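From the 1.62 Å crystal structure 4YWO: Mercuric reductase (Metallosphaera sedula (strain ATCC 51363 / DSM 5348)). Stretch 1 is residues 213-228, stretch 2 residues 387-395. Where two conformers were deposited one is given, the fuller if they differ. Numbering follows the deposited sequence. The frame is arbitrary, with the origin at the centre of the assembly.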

# COMPACT_ATOMS: atom_id res chain seq x y z
N TRP A 213 1.32 -4.62 21.61
CA TRP A 213 0.56 -4.90 20.38
C TRP A 213 -0.51 -5.95 20.61
O TRP A 213 -0.59 -6.60 21.69
CB TRP A 213 1.54 -5.34 19.28
CG TRP A 213 2.43 -4.27 18.75
CD1 TRP A 213 3.30 -3.51 19.45
CD2 TRP A 213 2.46 -3.80 17.39
NE1 TRP A 213 3.87 -2.56 18.60
CE2 TRP A 213 3.40 -2.78 17.32
CE3 TRP A 213 1.86 -4.22 16.22
CZ2 TRP A 213 3.66 -2.08 16.10
CZ3 TRP A 213 2.13 -3.46 15.00
CH2 TRP A 213 3.03 -2.49 14.98
N GLU A 214 -1.37 -6.14 19.60
CA GLU A 214 -2.40 -7.25 19.67
C GLU A 214 -1.64 -8.57 19.90
O GLU A 214 -0.57 -8.85 19.38
CB GLU A 214 -3.20 -7.36 18.38
CG GLU A 214 -4.14 -6.18 18.19
CD GLU A 214 -5.42 -6.25 18.97
OE1 GLU A 214 -5.55 -7.15 19.80
OE2 GLU A 214 -6.31 -5.40 18.77
N PRO A 215 -2.29 -9.48 20.72
CA PRO A 215 -1.68 -10.82 20.87
C PRO A 215 -1.26 -11.55 19.61
O PRO A 215 -0.16 -12.14 19.54
CB PRO A 215 -2.82 -11.64 21.52
CG PRO A 215 -3.71 -10.67 22.11
CD PRO A 215 -3.53 -9.33 21.42
N GLU A 216 -2.11 -11.48 18.58
CA GLU A 216 -1.79 -12.04 17.30
C GLU A 216 -0.45 -11.46 16.76
O GLU A 216 0.31 -12.21 16.09
CB GLU A 216 -2.92 -11.83 16.29
CG GLU A 216 -4.22 -12.56 16.64
CD GLU A 216 -5.17 -11.80 17.51
OE1 GLU A 216 -4.84 -10.79 18.20
OE2 GLU A 216 -6.33 -12.23 17.42
N ALA A 217 -0.23 -10.20 16.93
CA ALA A 217 1.02 -9.60 16.46
C ALA A 217 2.25 -10.14 17.19
O ALA A 217 3.29 -10.43 16.58
CB ALA A 217 0.95 -8.09 16.46
N SER A 218 2.14 -10.30 18.53
CA SER A 218 3.26 -10.88 19.29
C SER A 218 3.59 -12.29 18.79
O SER A 218 4.78 -12.66 18.69
CB SER A 218 2.87 -10.92 20.77
OG SER A 218 2.69 -9.63 21.30
N VAL A 219 2.56 -13.12 18.50
CA VAL A 219 2.80 -14.44 17.88
C VAL A 219 3.58 -14.40 16.58
O VAL A 219 4.57 -15.13 16.39
CB VAL A 219 1.49 -15.20 17.70
CG1 VAL A 219 1.69 -16.47 16.87
CG2 VAL A 219 0.82 -15.47 19.03
N GLU A 220 3.09 -13.52 15.67
CA GLU A 220 3.71 -13.36 14.40
C GLU A 220 5.13 -12.85 14.52
O GLU A 220 6.01 -13.30 13.79
CB GLU A 220 2.93 -12.46 13.42
CG GLU A 220 1.54 -12.89 13.01
CD GLU A 220 1.33 -14.18 12.34
OE1 GLU A 220 2.23 -15.06 12.34
OE2 GLU A 220 0.20 -14.34 11.74
N ALA A 221 5.39 -11.92 15.48
CA ALA A 221 6.73 -11.32 15.69
C ALA A 221 7.75 -12.45 15.96
O ALA A 221 8.84 -12.50 15.37
CB ALA A 221 6.70 -10.30 16.77
N ARG A 222 7.36 -13.41 16.84
CA ARG A 222 8.24 -14.52 17.07
C ARG A 222 8.54 -15.36 15.88
O ARG A 222 9.70 -15.75 15.60
CB ARG A 222 7.74 -15.32 18.31
CG ARG A 222 8.74 -16.39 18.58
CD ARG A 222 8.33 -17.51 19.53
NE ARG A 222 8.48 -17.06 20.85
CZ ARG A 222 9.54 -17.21 21.61
NH1 ARG A 222 10.61 -17.91 21.23
NH2 ARG A 222 9.46 -16.78 22.82
N ARG A 223 7.51 -15.66 15.06
CA ARG A 223 7.65 -16.45 13.87
C ARG A 223 8.54 -15.78 12.84
O ARG A 223 9.37 -16.46 12.19
CB ARG A 223 6.31 -16.69 13.23
CG ARG A 223 5.45 -17.56 14.08
CD ARG A 223 4.15 -17.70 13.34
NE ARG A 223 3.30 -18.73 13.95
CZ ARG A 223 2.00 -18.72 13.90
NH1 ARG A 223 1.34 -17.79 13.20
NH2 ARG A 223 1.30 -19.68 14.52
N ILE A 224 8.37 -14.45 12.72
CA ILE A 224 9.18 -13.65 11.79
C ILE A 224 10.61 -13.73 12.17
O ILE A 224 11.48 -13.97 11.31
CB ILE A 224 8.66 -12.23 11.66
CG1 ILE A 224 7.25 -12.29 11.03
CG2 ILE A 224 9.60 -11.38 10.76
CD1 ILE A 224 6.44 -11.01 11.22
N MET A 225 10.90 -13.52 13.44
CA MET A 225 12.29 -13.65 13.88
C MET A 225 12.92 -15.03 13.68
O MET A 225 14.03 -15.14 13.13
CB MET A 225 12.39 -13.24 15.31
CG MET A 225 12.09 -11.77 15.66
SD MET A 225 13.18 -10.55 14.87
CE MET A 225 12.22 -10.15 13.39
N GLU A 226 12.15 -16.03 14.07
CA GLU A 226 12.62 -17.41 13.96
C GLU A 226 12.78 -17.83 12.57
O GLU A 226 13.80 -18.57 12.27
CB GLU A 226 11.73 -18.33 14.78
CG GLU A 226 11.94 -18.05 16.28
CD GLU A 226 11.10 -18.92 17.24
OE1 GLU A 226 10.14 -19.58 16.76
OE2 GLU A 226 11.37 -18.88 18.50
N ASN A 227 11.97 -17.31 11.65
CA ASN A 227 12.11 -17.64 10.22
C ASN A 227 13.46 -17.15 9.66
O ASN A 227 13.94 -17.69 8.69
CB ASN A 227 10.92 -17.08 9.39
CG ASN A 227 9.60 -17.83 9.60
OD1 ASN A 227 9.54 -18.93 10.20
ND2 ASN A 227 8.50 -17.22 9.11
N ASP A 228 14.09 -16.14 10.26
CA ASP A 228 15.42 -15.71 9.81
C ASP A 228 16.53 -16.19 10.73
O ASP A 228 17.66 -15.74 10.66
CB ASP A 228 15.52 -14.20 9.72
CG ASP A 228 15.25 -13.71 8.28
OD1 ASP A 228 15.64 -14.35 7.30
OD2 ASP A 228 14.69 -12.66 8.18
N ARG A 387 2.01 -15.66 2.71
CA ARG A 387 0.76 -16.01 3.35
C ARG A 387 0.77 -15.83 4.88
O ARG A 387 -0.33 -15.83 5.44
CB ARG A 387 0.42 -17.51 3.07
CG ARG A 387 0.14 -17.76 1.59
CD ARG A 387 -0.08 -19.24 1.44
NE ARG A 387 -0.71 -19.63 0.23
CZ ARG A 387 -0.17 -19.79 -0.96
NH1 ARG A 387 1.12 -19.41 -1.23
NH2 ARG A 387 -0.99 -20.31 -1.93
N LEU A 388 1.92 -15.62 5.53
CA LEU A 388 1.97 -15.40 6.96
C LEU A 388 1.30 -14.05 7.31
O LEU A 388 1.52 -13.06 6.57
CB LEU A 388 3.40 -15.42 7.44
CG LEU A 388 3.55 -15.24 8.95
CD1 LEU A 388 4.73 -16.00 9.55
CD2 LEU A 388 3.62 -13.79 9.34
N GLY A 389 0.45 -14.06 8.29
CA GLY A 389 -0.11 -12.82 8.80
C GLY A 389 -1.57 -12.80 8.96
O GLY A 389 -2.26 -13.81 8.84
N PHE A 390 -2.08 -11.62 9.20
CA PHE A 390 -3.46 -11.38 9.47
C PHE A 390 -3.85 -9.94 9.36
O PHE A 390 -3.00 -9.04 9.35
CB PHE A 390 -3.86 -11.88 10.90
CG PHE A 390 -3.26 -11.06 12.00
CD1 PHE A 390 -3.87 -9.89 12.45
CD2 PHE A 390 -1.95 -11.28 12.42
CE1 PHE A 390 -3.23 -9.06 13.39
CE2 PHE A 390 -1.33 -10.48 13.36
CZ PHE A 390 -1.94 -9.35 13.83
N VAL A 391 -5.15 -9.70 9.33
CA VAL A 391 -5.70 -8.33 9.46
C VAL A 391 -6.78 -8.40 10.55
O VAL A 391 -7.70 -9.24 10.48
CB VAL A 391 -6.24 -7.73 8.14
CG1 VAL A 391 -6.70 -6.34 8.38
CG2 VAL A 391 -5.15 -7.74 7.16
N LYS A 392 -6.66 -7.53 11.55
CA LYS A 392 -7.66 -7.47 12.65
C LYS A 392 -8.30 -6.10 12.65
O LYS A 392 -7.61 -5.07 12.56
CB LYS A 392 -6.99 -7.68 13.97
CG LYS A 392 -7.91 -7.76 15.18
CD LYS A 392 -7.06 -8.25 16.39
CE LYS A 392 -7.95 -8.59 17.53
NZ LYS A 392 -7.13 -9.11 18.68
N MET A 393 -9.60 -6.07 12.75
CA MET A 393 -10.40 -4.84 12.73
C MET A 393 -11.26 -4.75 13.96
O MET A 393 -11.83 -5.80 14.35
CB MET A 393 -11.20 -4.73 11.43
CG MET A 393 -12.05 -3.44 11.23
SD MET A 393 -12.83 -3.36 9.64
CE MET A 393 -11.44 -2.84 8.65
N VAL A 394 -11.29 -3.61 14.59
CA VAL A 394 -12.04 -3.39 15.81
C VAL A 394 -13.02 -2.27 15.64
O VAL A 394 -12.67 -1.21 15.10
CB VAL A 394 -11.11 -3.03 16.96
CG1 VAL A 394 -11.86 -2.83 18.27
CG2 VAL A 394 -9.93 -3.98 17.15
N THR A 395 -14.31 -2.49 16.00
CA THR A 395 -15.31 -1.40 15.82
C THR A 395 -15.89 -1.08 17.19
O THR A 395 -15.92 -1.93 18.06
CB THR A 395 -16.48 -1.72 14.87
OG1 THR A 395 -17.24 -2.86 15.43
CG2 THR A 395 -15.98 -2.09 13.46
O HOH W 1 -0.06 -16.37 10.10

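Helix 215-227 runs nearly antiparallel to strand 390-395: the angle between their N-to-C directions is 164°, the axes approach to 10.0 Å, and the contact buries 486 Å² summed over both sides.

The charged contacts centre on Lys392. NZ of Lys392 donates to OE1 of Glu214 at 2.8 Å and to OE1 of Glu216 at 2.9 Å, and both hydrogen bonds belong to salt bridges. Glu214 occupies the N-cap position, and its CA-to-CB bond points toward the strand, with chi1 and chi2 both m; Glu216 reaches the same nitrogen with chi1 m and chi2 p. Lysine suits this place: its extended chain, all four chi angles t, reaches both carboxylates, and its ammonium has enough hydrogens to donate to each.

Aromatic packing occupies the middle. CB of Glu216 lies 3.8 Å from the centroid of the Phe390 ring and 19° off its normal, a CH-pi contact over one face. CG of Glu220 meets the ring edge, 3.8 Å from CE2 of Phe390, while CB of Ala217 sits 4.1 Å from CZ of Phe390. Thus the aliphatic parts of two glutamates pack against the phenylalanine while their carboxylates serve polar partners.

One such partner is a water: it donates to OE2 of Glu220 (2.6 Å) and accepts from N of Gly389 (3.0 Å), linking two atoms 3.5 Å apart whose angle is too poor for a direct hydrogen bond. OE1 of Glu220 also accepts from NH1 of Arg223 at 3.0 Å, a salt bridge within the helix. At phi/psi 131/-169, a CB on Gly389 would jam against the preceding carbonyl oxygen, so the backbone itself calls for glycine.

Leu388 is the most heavily covered residue, 88 Å² against 86 Å² for Phe390. Its CA-to-CB bond points toward the helix, and its branched end suits two apolar surfaces: CD2 lies 4.3 Å from CG1 of Ile224, and CD1 4.1 Å from CB of Arg223.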